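Local structure of tyrosine-protein kinase receptor torso (Bombyx mori, 5AOQ) at residues A[161-166]-A[237-242]; A[175-180]-A[211-216]; A[191-196]-A[224-229]. The protein binds prothoracicotropic hormone (PTTH), activating MAPK signalling and ERK phosphorylation, and takes part in starting metamorphosis, probably by inducing ecdysone production. All coordinates share one frame; numbering follows the deposited sequence.

Contact 1: residues A[161-166]-A[237-242]; sequences FKYIIL and HKYKTP
Tyr163 has the largest share of this contact between two strands that belong to different sheets. The axes of 161-166 and 237-240 stay 10.3 Å apart at their closest and cross at -31°, so the gap is bridged by side chains. The CB of Tyr163 points toward 237-242. Its CG lies anti to the carbonyl carbon (chi1 -51°), which sends the ring across to the other strand. Along the ring, CG and then CD2 run beneath Pro242, and Tyr163 CD2 is 3.6 Å from Pro242 CD. This is a CH-pi contact over the face, with Pro242 CD 3.9 Å from the centroid of the Tyr163 ring and set off toward its rim. CE1, on the other branch, comes near the methyl CG2 of Thr241. At the tip, Tyr163 OH reaches the ring of Tyr239 obliquely, and Tyr239 CD2 meets Tyr163 near the plane of its ring.

Phe161 points to the same side, two residues earlier. Its CZ lies 4.2 Å from Tyr239 CB, which sits over one face of the Phe161 ring. Its CE2 meets the edge of His237, in the imidazole plane. The Phe161 and His237 rings touch rim to rim, with planes at 53°. Tyr239 OH makes a probable hydrogen bond with the side chain of Asn193, and the Tyr239 ring also packs edge-to-face with Phe177. Phe161, His237 and Tyr239 thus form an aromatic cluster between the two facing sheets, an arrangement characteristic of the beta sandwich of the second FN3 domain.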
loop_
_atom_site.group_PDB
_atom_site.type_symbol
_atom_site.label_atom_id
_atom_site.label_comp_id
_atom_site.label_asym_id
_atom_site.label_seq_id
_atom_site.Cartn_x
_atom_site.Cartn_y
_atom_site.Cartn_z
ATOM N N PHE A 161 -12.901 -22.392 -22.225
ATOM C CA PHE A 161 -11.884 -21.420 -22.598
ATOM C C PHE A 161 -11.371 -21.655 -24.011
ATOM O O PHE A 161 -11.348 -22.788 -24.493
ATOM C CB PHE A 161 -10.731 -21.481 -21.599
ATOM C CG PHE A 161 -10.383 -22.876 -21.175
ATOM C CD1 PHE A 161 -9.490 -23.635 -21.907
ATOM C CD2 PHE A 161 -10.963 -23.436 -20.049
ATOM C CE1 PHE A 161 -9.173 -24.923 -21.522
ATOM C CE2 PHE A 161 -10.653 -24.724 -19.662
ATOM C CZ PHE A 161 -9.757 -25.468 -20.397
ATOM N N LYS A 162 -10.958 -20.574 -24.665
ATOM C CA LYS A 162 -10.397 -20.648 -26.008
ATOM C C LYS A 162 -9.142 -19.794 -26.088
ATOM O O LYS A 162 -9.019 -18.792 -25.381
ATOM C CB LYS A 162 -11.415 -20.193 -27.053
ATOM C CG LYS A 162 -12.609 -21.119 -27.203
ATOM C CD LYS A 162 -13.588 -20.590 -28.239
ATOM C CE LYS A 162 -14.723 -21.572 -28.486
ATOM N NZ LYS A 162 -15.737 -21.029 -29.433
ATOM N N TYR A 163 -8.214 -20.196 -26.952
ATOM C CA TYR A 163 -6.954 -19.485 -27.111
ATOM C C TYR A 163 -6.712 -19.117 -28.563
ATOM O O TYR A 163 -7.185 -19.793 -29.477
ATOM C CB TYR A 163 -5.799 -20.337 -26.591
ATOM C CG TYR A 163 -6.043 -20.865 -25.202
ATOM C CD1 TYR A 163 -5.708 -20.115 -24.085
ATOM C CD2 TYR A 163 -6.622 -22.110 -25.007
ATOM C CE1 TYR A 163 -5.937 -20.593 -22.814
ATOM C CE2 TYR A 163 -6.853 -22.596 -23.741
ATOM C CZ TYR A 163 -6.510 -21.834 -22.647
ATOM O OH TYR A 163 -6.742 -22.314 -21.381
ATOM N N ILE A 164 -5.967 -18.036 -28.761
ATOM C CA ILE A 164 -5.576 -17.606 -30.092
ATOM C C ILE A 164 -4.129 -17.137 -30.055
ATOM O O ILE A 164 -3.762 -16.259 -29.266
ATOM C CB ILE A 164 -6.492 -16.481 -30.618
ATOM C CG1 ILE A 164 -7.938 -16.982 -30.699
ATOM C CG2 ILE A 164 -6.012 -15.992 -31.984
ATOM C CD1 ILE A 164 -8.948 -15.939 -31.129
ATOM N N ILE A 165 -3.310 -17.747 -30.904
ATOM C CA ILE A 165 -1.918 -17.356 -31.049
ATOM C C ILE A 165 -1.803 -16.260 -32.101
ATOM O O ILE A 165 -2.518 -16.274 -33.104
ATOM C CB ILE A 165 -1.022 -18.557 -31.430
ATOM C CG1 ILE A 165 0.446 -18.132 -31.447
ATOM C CG2 ILE A 165 -1.436 -19.146 -32.780
ATOM C CD1 ILE A 165 1.424 -19.287 -31.551
ATOM N N LEU A 166 -0.904 -15.314 -31.858
ATOM C CA LEU A 166 -0.718 -14.166 -32.738
ATOM C C LEU A 166 0.762 -13.953 -33.026
ATOM O O LEU A 166 1.608 -14.150 -32.151
ATOM C CB LEU A 166 -1.329 -12.905 -32.125
ATOM C CG LEU A 166 -2.810 -13.005 -31.753
ATOM C CD1 LEU A 166 -3.239 -11.801 -30.932
ATOM C CD2 LEU A 166 -3.671 -13.138 -33.001
ATOM N N HIS A 237 -9.999 -23.138 -10.736
ATOM C CA HIS A 237 -9.991 -23.878 -11.991
ATOM C C HIS A 237 -8.605 -23.900 -12.624
ATOM O O HIS A 237 -8.167 -22.914 -13.216
ATOM C CB HIS A 237 -11.004 -23.262 -12.958
ATOM C CG HIS A 237 -10.958 -23.840 -14.337
ATOM N ND1 HIS A 237 -11.539 -25.048 -14.660
ATOM C CD2 HIS A 237 -10.399 -23.375 -15.478
ATOM C CE1 HIS A 237 -11.339 -25.300 -15.941
ATOM N NE2 HIS A 237 -10.651 -24.300 -16.461
ATOM N N LYS A 238 -7.913 -25.027 -12.480
ATOM C CA LYS A 238 -6.611 -25.204 -13.107
ATOM C C LYS A 238 -6.783 -25.474 -14.596
ATOM O O LYS A 238 -7.777 -26.068 -15.016
ATOM C CB LYS A 238 -5.837 -26.351 -12.454
ATOM C CG LYS A 238 -5.393 -26.078 -11.027
ATOM C CD LYS A 238 -4.573 -27.237 -10.480
ATOM C CE LYS A 238 -4.095 -26.963 -9.063
ATOM N NZ LYS A 238 -3.304 -28.097 -8.511
ATOM N N TYR A 239 -5.813 -25.033 -15.389
ATOM C CA TYR A 239 -5.842 -25.269 -16.827
ATOM C C TYR A 239 -4.465 -25.036 -17.435
ATOM O O TYR A 239 -3.710 -24.191 -16.965
ATOM C CB TYR A 239 -6.882 -24.365 -17.494
ATOM C CG TYR A 239 -6.512 -22.899 -17.486
ATOM C CD1 TYR A 239 -6.831 -22.091 -16.404
ATOM C CD2 TYR A 239 -5.846 -22.323 -18.558
ATOM C CE1 TYR A 239 -6.496 -20.753 -16.389
ATOM C CE2 TYR A 239 -5.509 -20.985 -18.554
ATOM C CZ TYR A 239 -5.834 -20.206 -17.465
ATOM O OH TYR A 239 -5.501 -18.871 -17.455
ATOM N N LYS A 240 -4.155 -25.785 -18.489
ATOM C CA LYS A 240 -2.858 -25.696 -19.149
ATOM C C LYS A 240 -3.018 -25.114 -20.550
ATOM O O LYS A 240 -3.918 -25.505 -21.292
ATOM C CB LYS A 240 -2.200 -27.076 -19.211
ATOM C CG LYS A 240 -0.757 -27.070 -19.694
ATOM C CD LYS A 240 -0.188 -28.480 -19.730
ATOM C CE LYS A 240 1.273 -28.491 -20.155
ATOM N NZ LYS A 240 2.143 -27.762 -19.193
ATOM N N THR A 241 -2.142 -24.181 -20.910
ATOM C CA THR A 241 -2.178 -23.581 -22.239
ATOM C C THR A 241 -1.719 -24.594 -23.285
ATOM O O THR A 241 -0.782 -25.354 -23.044
ATOM C CB THR A 241 -1.295 -22.323 -22.322
ATOM O OG1 THR A 241 0.053 -22.652 -21.970
ATOM C CG2 THR A 241 -1.814 -21.240 -21.385
ATOM N N PRO A 242 -2.380 -24.608 -24.455
ATOM C CA PRO A 242 -2.121 -25.653 -25.452
ATOM C C PRO A 242 -0.707 -25.612 -26.023
ATOM O O PRO A 242 -0.003 -24.613 -25.880
ATOM C CB PRO A 242 -3.152 -25.353 -26.545
ATOM C CG PRO A 242 -3.421 -23.899 -26.418
ATOM C CD PRO A 242 -3.333 -23.601 -24.951
#

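Contact 2: residues A[175-180]-A[211-216]; sequences GKFVWN and PSFDVE. With NAG (2-acetamido-2-deoxy-beta-D-glucopyranose), chain E.
Backbone hydrogen bonds join 175-179 and 212-216 as antiparallel neighbours. Phe177 and Phe213 form a hydrogen-bonded pair. Phe177 N donates to Phe213 O at 2.7 Å, and Phe213 N returns a straighter bond to Phe177 O at 2.8 Å, both in the carbonyl plane. Gly175 N to Val215 O is also 2.8 Å, but the donor stands above the carbonyl plane. The return bond from Val215 N to Gly175 O is weak.

Apolar contacts lie on the face of Phe177, Phe213 and Val215. Phe177 CE1 meets the CG2 branch of Val215 obliquely. Trp179 has its CG in the crowded position between N and carbonyl carbon (chi1 59°), which lays the indole over Pro211. Pro211 CG makes a CH-pi contact over the indole face, 3.9 Å from the centroid of the five-membered ring of Trp179. Phe213 CB comes to the indole edge at CZ3.

The other face carries Lys176 and Asp214, with Val178 and Ser212 further along. The Lys176 chain bends at chi3 and runs beside Asp214. Lys176 NZ and Asp214 OD1 remain 4.5 Å apart, beyond a salt bridge.

One covalent bond extends the contact: Asn180 ND2 carries the N-linked glycan, with NAG C1 at 1.4 Å. Asn180 OD1 accepts from Thr158 N.

Strand 159-167 adds to the far side of 171-179. The aromatic face packs on the opposing sheet, with Phe213 on Ile191, Phe177 on Ile226 and Trp179 on Val228.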
loop_
_atom_site.group_PDB
_atom_site.type_symbol
_atom_site.label_atom_id
_atom_site.label_comp_id
_atom_site.label_asym_id
_atom_site.label_seq_id
_atom_site.Cartn_x
_atom_site.Cartn_y
_atom_site.Cartn_z
ATOM N N GLY A 175 -5.941 -15.554 -24.456
ATOM C CA GLY A 175 -6.888 -16.561 -24.006
ATOM C C GLY A 175 -8.172 -15.973 -23.449
ATOM O O GLY A 175 -8.143 -15.152 -22.532
ATOM N N LYS A 176 -9.300 -16.408 -24.005
ATOM C CA LYS A 176 -10.616 -15.943 -23.574
ATOM C C LYS A 176 -11.346 -17.031 -22.792
ATOM O O LYS A 176 -11.338 -18.200 -23.182
ATOM C CB LYS A 176 -11.450 -15.505 -24.779
ATOM C CG LYS A 176 -12.789 -14.882 -24.410
ATOM C CD LYS A 176 -13.537 -14.362 -25.631
ATOM C CE LYS A 176 -12.852 -13.149 -26.247
ATOM N NZ LYS A 176 -13.636 -12.576 -27.373
ATOM N N PHE A 177 -11.980 -16.630 -21.693
ATOM C CA PHE A 177 -12.606 -17.559 -20.754
ATOM C C PHE A 177 -14.083 -17.240 -20.559
ATOM O O PHE A 177 -14.474 -16.072 -20.504
ATOM C CB PHE A 177 -11.886 -17.516 -19.404
ATOM C CG PHE A 177 -10.442 -17.927 -19.470
ATOM C CD1 PHE A 177 -9.500 -17.104 -20.064
ATOM C CD2 PHE A 177 -10.025 -19.130 -18.927
ATOM C CE1 PHE A 177 -8.174 -17.477 -20.127
ATOM C CE2 PHE A 177 -8.698 -19.508 -18.985
ATOM C CZ PHE A 177 -7.771 -18.679 -19.586
ATOM N N VAL A 178 -14.896 -18.289 -20.449
ATOM C CA VAL A 178 -16.337 -18.148 -20.259
ATOM C C VAL A 178 -16.844 -19.278 -19.363
ATOM O O VAL A 178 -16.243 -20.351 -19.309
ATOM C CB VAL A 178 -17.092 -18.167 -21.612
ATOM C CG1 VAL A 178 -18.600 -18.070 -21.405
ATOM C CG2 VAL A 178 -16.611 -17.037 -22.513
ATOM N N TRP A 179 -17.946 -19.037 -18.657
ATOM C CA TRP A 179 -18.554 -20.065 -17.815
ATOM C C TRP A 179 -20.068 -19.900 -17.729
ATOM O O TRP A 179 -20.598 -18.818 -17.980
ATOM C CB TRP A 179 -17.933 -20.032 -16.418
ATOM C CG TRP A 179 -18.081 -18.715 -15.713
ATOM C CD1 TRP A 179 -18.994 -18.398 -14.749
ATOM C CD2 TRP A 179 -17.287 -17.539 -15.916
ATOM N NE1 TRP A 179 -18.816 -17.097 -14.340
ATOM C CE2 TRP A 179 -17.775 -16.549 -15.041
ATOM C CE3 TRP A 179 -16.210 -17.227 -16.752
ATOM C CZ2 TRP A 179 -17.224 -15.271 -14.978
ATOM C CZ3 TRP A 179 -15.667 -15.956 -16.688
ATOM C CH2 TRP A 179 -16.175 -14.995 -15.809
ATOM N N ASN A 180 -20.760 -20.980 -17.374
ATOM C CA ASN A 180 -22.219 -20.967 -17.318
ATOM C C ASN A 180 -22.759 -20.240 -16.095
ATOM O O ASN A 180 -22.099 -20.159 -15.059
ATOM C CB ASN A 180 -22.774 -22.397 -17.360
ATOM C CG ASN A 180 -22.364 -23.238 -16.157
ATOM O OD1 ASN A 180 -21.324 -23.003 -15.542
ATOM N ND2 ASN A 180 -23.194 -24.236 -15.826
ATOM N N PRO A 211 -21.090 -13.667 -18.711
ATOM C CA PRO A 211 -19.766 -13.158 -18.344
ATOM C C PRO A 211 -18.651 -13.712 -19.220
ATOM O O PRO A 211 -18.754 -14.833 -19.721
ATOM C CB PRO A 211 -19.603 -13.629 -16.898
ATOM C CG PRO A 211 -20.409 -14.871 -16.827
ATOM C CD PRO A 211 -21.593 -14.640 -17.724
ATOM N N SER A 212 -17.597 -12.925 -19.397
ATOM C CA SER A 212 -16.448 -13.336 -20.192
ATOM C C SER A 212 -15.194 -12.668 -19.656
ATOM O O SER A 212 -15.239 -11.520 -19.214
ATOM C CB SER A 212 -16.652 -12.975 -21.665
ATOM O OG SER A 212 -16.791 -11.575 -21.827
ATOM N N PHE A 213 -14.078 -13.389 -19.699
ATOM C CA PHE A 213 -12.820 -12.871 -19.179
ATOM C C PHE A 213 -11.680 -13.084 -20.163
ATOM O O PHE A 213 -11.393 -14.213 -20.555
ATOM C CB PHE A 213 -12.488 -13.533 -17.842
ATOM C CG PHE A 213 -11.218 -13.033 -17.219
ATOM C CD1 PHE A 213 -11.142 -11.750 -16.707
ATOM C CD2 PHE A 213 -10.103 -13.847 -17.137
ATOM C CE1 PHE A 213 -9.976 -11.286 -16.130
ATOM C CE2 PHE A 213 -8.935 -13.389 -16.559
ATOM C CZ PHE A 213 -8.871 -12.107 -16.057
ATOM N N ASP A 214 -11.029 -11.991 -20.548
ATOM C CA ASP A 214 -9.917 -12.051 -21.486
ATOM C C ASP A 214 -8.593 -12.156 -20.738
ATOM O O ASP A 214 -8.451 -11.630 -19.634
ATOM C CB ASP A 214 -9.909 -10.818 -22.391
ATOM C CG ASP A 214 -11.228 -10.611 -23.105
ATOM O OD1 ASP A 214 -11.933 -11.611 -23.353
ATOM O OD2 ASP A 214 -11.558 -9.449 -23.424
ATOM N N VAL A 215 -7.633 -12.844 -21.349
ATOM C CA VAL A 215 -6.285 -12.949 -20.803
ATOM C C VAL A 215 -5.265 -12.762 -21.919
ATOM O O VAL A 215 -5.488 -13.188 -23.051
ATOM C CB VAL A 215 -6.053 -14.307 -20.110
ATOM C CG1 VAL A 215 -4.650 -14.375 -19.517
ATOM C CG2 VAL A 215 -7.092 -14.532 -19.029
ATOM N N GLU A 216 -4.150 -12.119 -21.587
ATOM C CA GLU A 216 -3.102 -11.846 -22.562
ATOM C C GLU A 216 -1.725 -12.219 -22.029
ATOM O O GLU A 216 -1.568 -12.547 -20.852
ATOM C CB GLU A 216 -3.124 -10.369 -22.960
ATOM C CG GLU A 216 -4.476 -9.888 -23.469
ATOM C CD GLU A 216 -4.478 -8.415 -23.822
ATOM O OE1 GLU A 216 -3.396 -7.789 -23.785
ATOM O OE2 GLU A 216 -5.561 -7.881 -24.138
HETATM C C1 NAG E . -22.958 -25.168 -14.746
HETATM C C2 NAG E . -23.688 -24.920 -13.427
HETATM C C3 NAG E . -23.314 -25.992 -12.402
HETATM C C4 NAG E . -23.472 -27.396 -12.979
HETATM C C5 NAG E . -22.803 -27.508 -14.348
HETATM C C6 NAG E . -23.092 -28.817 -15.049
HETATM C C7 NAG E . -24.243 -22.582 -12.876
HETATM C C8 NAG E . -23.735 -21.298 -12.288
HETATM N N2 NAG E . -23.371 -23.593 -12.901
HETATM O O3 NAG E . -24.134 -25.849 -11.248
HETATM O O4 NAG E . -22.830 -28.331 -12.119
HETATM O O5 NAG E . -23.270 -26.466 -15.212
HETATM O O6 NAG E . -23.980 -29.639 -14.303
HETATM O O7 NAG E . -25.382 -22.688 -13.314
#

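Contact 3: residues A[191-196]-A[224-229]; sequences IANICQ and CEIHVK
Strands 191-195 and 224-229 run antiparallel at 172°, their axes 4.6 Å apart, and four hydrogen bonds hold the pairs Ala192-His227 and Ile194-Glu225. Ala192 N to His227 O is 2.9 Å and lies in the carbonyl plane. Glu225 N to Ile194 O is 2.8 Å and points nearly along the C=O axis.

Ile191, Asn193, Cys195, Cys224 and Ile226 face the sandwich interior. Ile191 and Ile226 lie side by side, and Ile191 CG2 meets Ile226 CD1 at 3.8 Å. Ile226 has its CG1 anti to the backbone N, which places that branch beside Asn193 CB. These are the two central strands of the four-stranded sheet of the second FN3 domain, the domain that binds the PTTH dimer. A disulfide ties them covalently: Cys195 SG to Cys224 SG is 2.0 Å, with chi3 104°. Both sulfurs sit anti to their carbonyl carbons and so turn toward each other.

The other face carries Ala192, Ile194, Glu225 and His227. It is turned to the hormone. Ala192 and Ile194 pack on Ile23 of the PTTH chain, and Glu225 packs on Lys21 of that chain. Asp190 and Lys204, both implicated in PTTH binding, have side chains about 6 Å from that of Ile191.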
loop_
_atom_site.group_PDB
_atom_site.type_symbol
_atom_site.label_atom_id
_atom_site.label_comp_id
_atom_site.label_asym_id
_atom_site.label_seq_id
_atom_site.Cartn_x
_atom_site.Cartn_y
_atom_site.Cartn_z
ATOM N N ILE A 191 -12.792 -12.117 -10.752
ATOM C CA ILE A 191 -11.909 -13.057 -11.434
ATOM C C ILE A 191 -10.446 -12.841 -11.078
ATOM O O ILE A 191 -9.968 -11.704 -11.034
ATOM C CB ILE A 191 -12.047 -12.945 -12.967
ATOM C CG1 ILE A 191 -13.510 -13.088 -13.388
ATOM C CG2 ILE A 191 -11.168 -13.978 -13.670
ATOM C CD1 ILE A 191 -14.275 -11.780 -13.375
ATOM N N ALA A 192 -9.747 -13.945 -10.826
ATOM C CA ALA A 192 -8.302 -13.920 -10.618
ATOM C C ALA A 192 -7.641 -14.999 -11.472
ATOM O O ALA A 192 -8.105 -16.133 -11.497
ATOM C CB ALA A 192 -7.972 -14.123 -9.150
ATOM N N ASN A 193 -6.565 -14.646 -12.171
ATOM C CA ASN A 193 -5.865 -15.596 -13.033
ATOM C C ASN A 193 -4.351 -15.493 -12.907
ATOM O O ASN A 193 -3.793 -14.392 -12.857
ATOM C CB ASN A 193 -6.272 -15.393 -14.493
ATOM C CG ASN A 193 -5.607 -16.386 -15.427
ATOM O OD1 ASN A 193 -5.559 -17.584 -15.145
ATOM N ND2 ASN A 193 -5.088 -15.893 -16.546
ATOM N N ILE A 194 -3.695 -16.650 -12.862
ATOM C CA ILE A 194 -2.242 -16.710 -12.743
ATOM C C ILE A 194 -1.675 -17.888 -13.539
ATOM O O ILE A 194 -2.337 -18.915 -13.700
ATOM C CB ILE A 194 -1.816 -16.821 -11.256
ATOM C CG1 ILE A 194 -0.291 -16.791 -11.105
ATOM C CG2 ILE A 194 -2.389 -18.086 -10.627
ATOM C CD1 ILE A 194 0.359 -15.506 -11.576
ATOM N N CYS A 195 -0.452 -17.724 -14.038
ATOM C CA CYS A 195 0.248 -18.785 -14.760
ATOM C C CYS A 195 1.681 -18.928 -14.263
ATOM O O CYS A 195 2.229 -18.008 -13.659
ATOM C CB CYS A 195 0.252 -18.508 -16.263
ATOM S SG CYS A 195 -1.373 -18.483 -17.039
ATOM N N GLN A 196 2.289 -20.077 -14.544
ATOM C CA GLN A 196 3.643 -20.375 -14.085
ATOM C C GLN A 196 4.672 -19.397 -14.649
ATOM O O GLN A 196 5.713 -19.166 -14.031
ATOM C CB GLN A 196 4.029 -21.809 -14.471
ATOM C CG GLN A 196 5.369 -22.279 -13.924
ATOM C CD GLN A 196 5.712 -23.689 -14.368
ATOM O OE1 GLN A 196 4.862 -24.413 -14.888
ATOM N NE2 GLN A 196 6.966 -24.083 -14.172
ATOM N N CYS A 224 -1.479 -23.105 -15.967
ATOM C CA CYS A 224 -2.165 -21.955 -15.378
ATOM C C CYS A 224 -3.266 -22.345 -14.395
ATOM O O CYS A 224 -3.657 -23.510 -14.298
ATOM C CB CYS A 224 -2.782 -21.088 -16.477
ATOM S SG CYS A 224 -1.621 -20.396 -17.670
ATOM N N GLU A 225 -3.769 -21.342 -13.682
ATOM C CA GLU A 225 -4.899 -21.514 -12.779
ATOM C C GLU A 225 -5.713 -20.223 -12.696
ATOM O O GLU A 225 -5.152 -19.119 -12.673
ATOM C CB GLU A 225 -4.421 -21.933 -11.387
ATOM C CG GLU A 225 -5.549 -22.265 -10.423
ATOM C CD GLU A 225 -5.044 -22.726 -9.070
ATOM O OE1 GLU A 225 -3.824 -22.624 -8.821
ATOM O OE2 GLU A 225 -5.868 -23.190 -8.253
ATOM N N ILE A 226 -7.034 -20.376 -12.663
ATOM C CA ILE A 226 -7.949 -19.242 -12.593
ATOM C C ILE A 226 -9.012 -19.472 -11.517
ATOM O O ILE A 226 -9.606 -20.548 -11.433
ATOM C CB ILE A 226 -8.624 -18.978 -13.970
ATOM C CG1 ILE A 226 -9.424 -17.673 -13.935
ATOM C CG2 ILE A 226 -9.514 -20.151 -14.387
ATOM C CD1 ILE A 226 -10.015 -17.273 -15.273
ATOM N N HIS A 227 -9.214 -18.464 -10.674
ATOM C CA HIS A 227 -10.255 -18.494 -9.655
ATOM C C HIS A 227 -11.406 -17.580 -10.058
ATOM O O HIS A 227 -11.192 -16.408 -10.394
ATOM C CB HIS A 227 -9.701 -18.058 -8.299
ATOM C CG HIS A 227 -8.391 -18.690 -7.946
ATOM N ND1 HIS A 227 -8.295 -19.953 -7.401
ATOM C CD2 HIS A 227 -7.123 -18.228 -8.051
ATOM C CE1 HIS A 227 -7.023 -20.242 -7.192
ATOM N NE2 HIS A 227 -6.291 -19.213 -7.578
ATOM N N VAL A 228 -12.619 -18.129 -10.019
ATOM C CA VAL A 228 -13.832 -17.371 -10.316
ATOM C C VAL A 228 -14.730 -17.295 -9.084
ATOM O O VAL A 228 -15.323 -18.292 -8.669
ATOM C CB VAL A 228 -14.622 -17.995 -11.488
ATOM C CG1 VAL A 228 -15.923 -17.234 -11.737
ATOM C CG2 VAL A 228 -13.772 -18.018 -12.749
ATOM N N LYS A 229 -14.815 -16.100 -8.509
ATOM C CA LYS A 229 -15.677 -15.837 -7.363
ATOM C C LYS A 229 -17.029 -15.309 -7.829
ATOM O O LYS A 229 -17.096 -14.324 -8.570
ATOM C CB LYS A 229 -15.013 -14.835 -6.416
ATOM C CG LYS A 229 -15.861 -14.426 -5.217
ATOM C CD LYS A 229 -16.048 -15.572 -4.239
ATOM C CE LYS A 229 -16.945 -15.169 -3.081
ATOM N NZ LYS A 229 -17.007 -16.215 -2.024
#

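From the N terminus the chain meets 161-166 first and 237-242 last, so contact 1 closes the longest loop and encloses the other two. Segment 175-180 comes next, then 191-196. The chain returns to the first of these at 211-216, closing contact 2, and to the second at 224-229, closing contact 3. Contacts 2 and 3 therefore cross. Contact 2 joins strands within the three-stranded sheet and contact 3 within the four-stranded sheet, while contact 1 spans from one sheet to the other. Strands 159-167 and 171-179 are sheet neighbours, as are 223-230 and 233-240. Together the contacts tie both layers of the second FN3 domain.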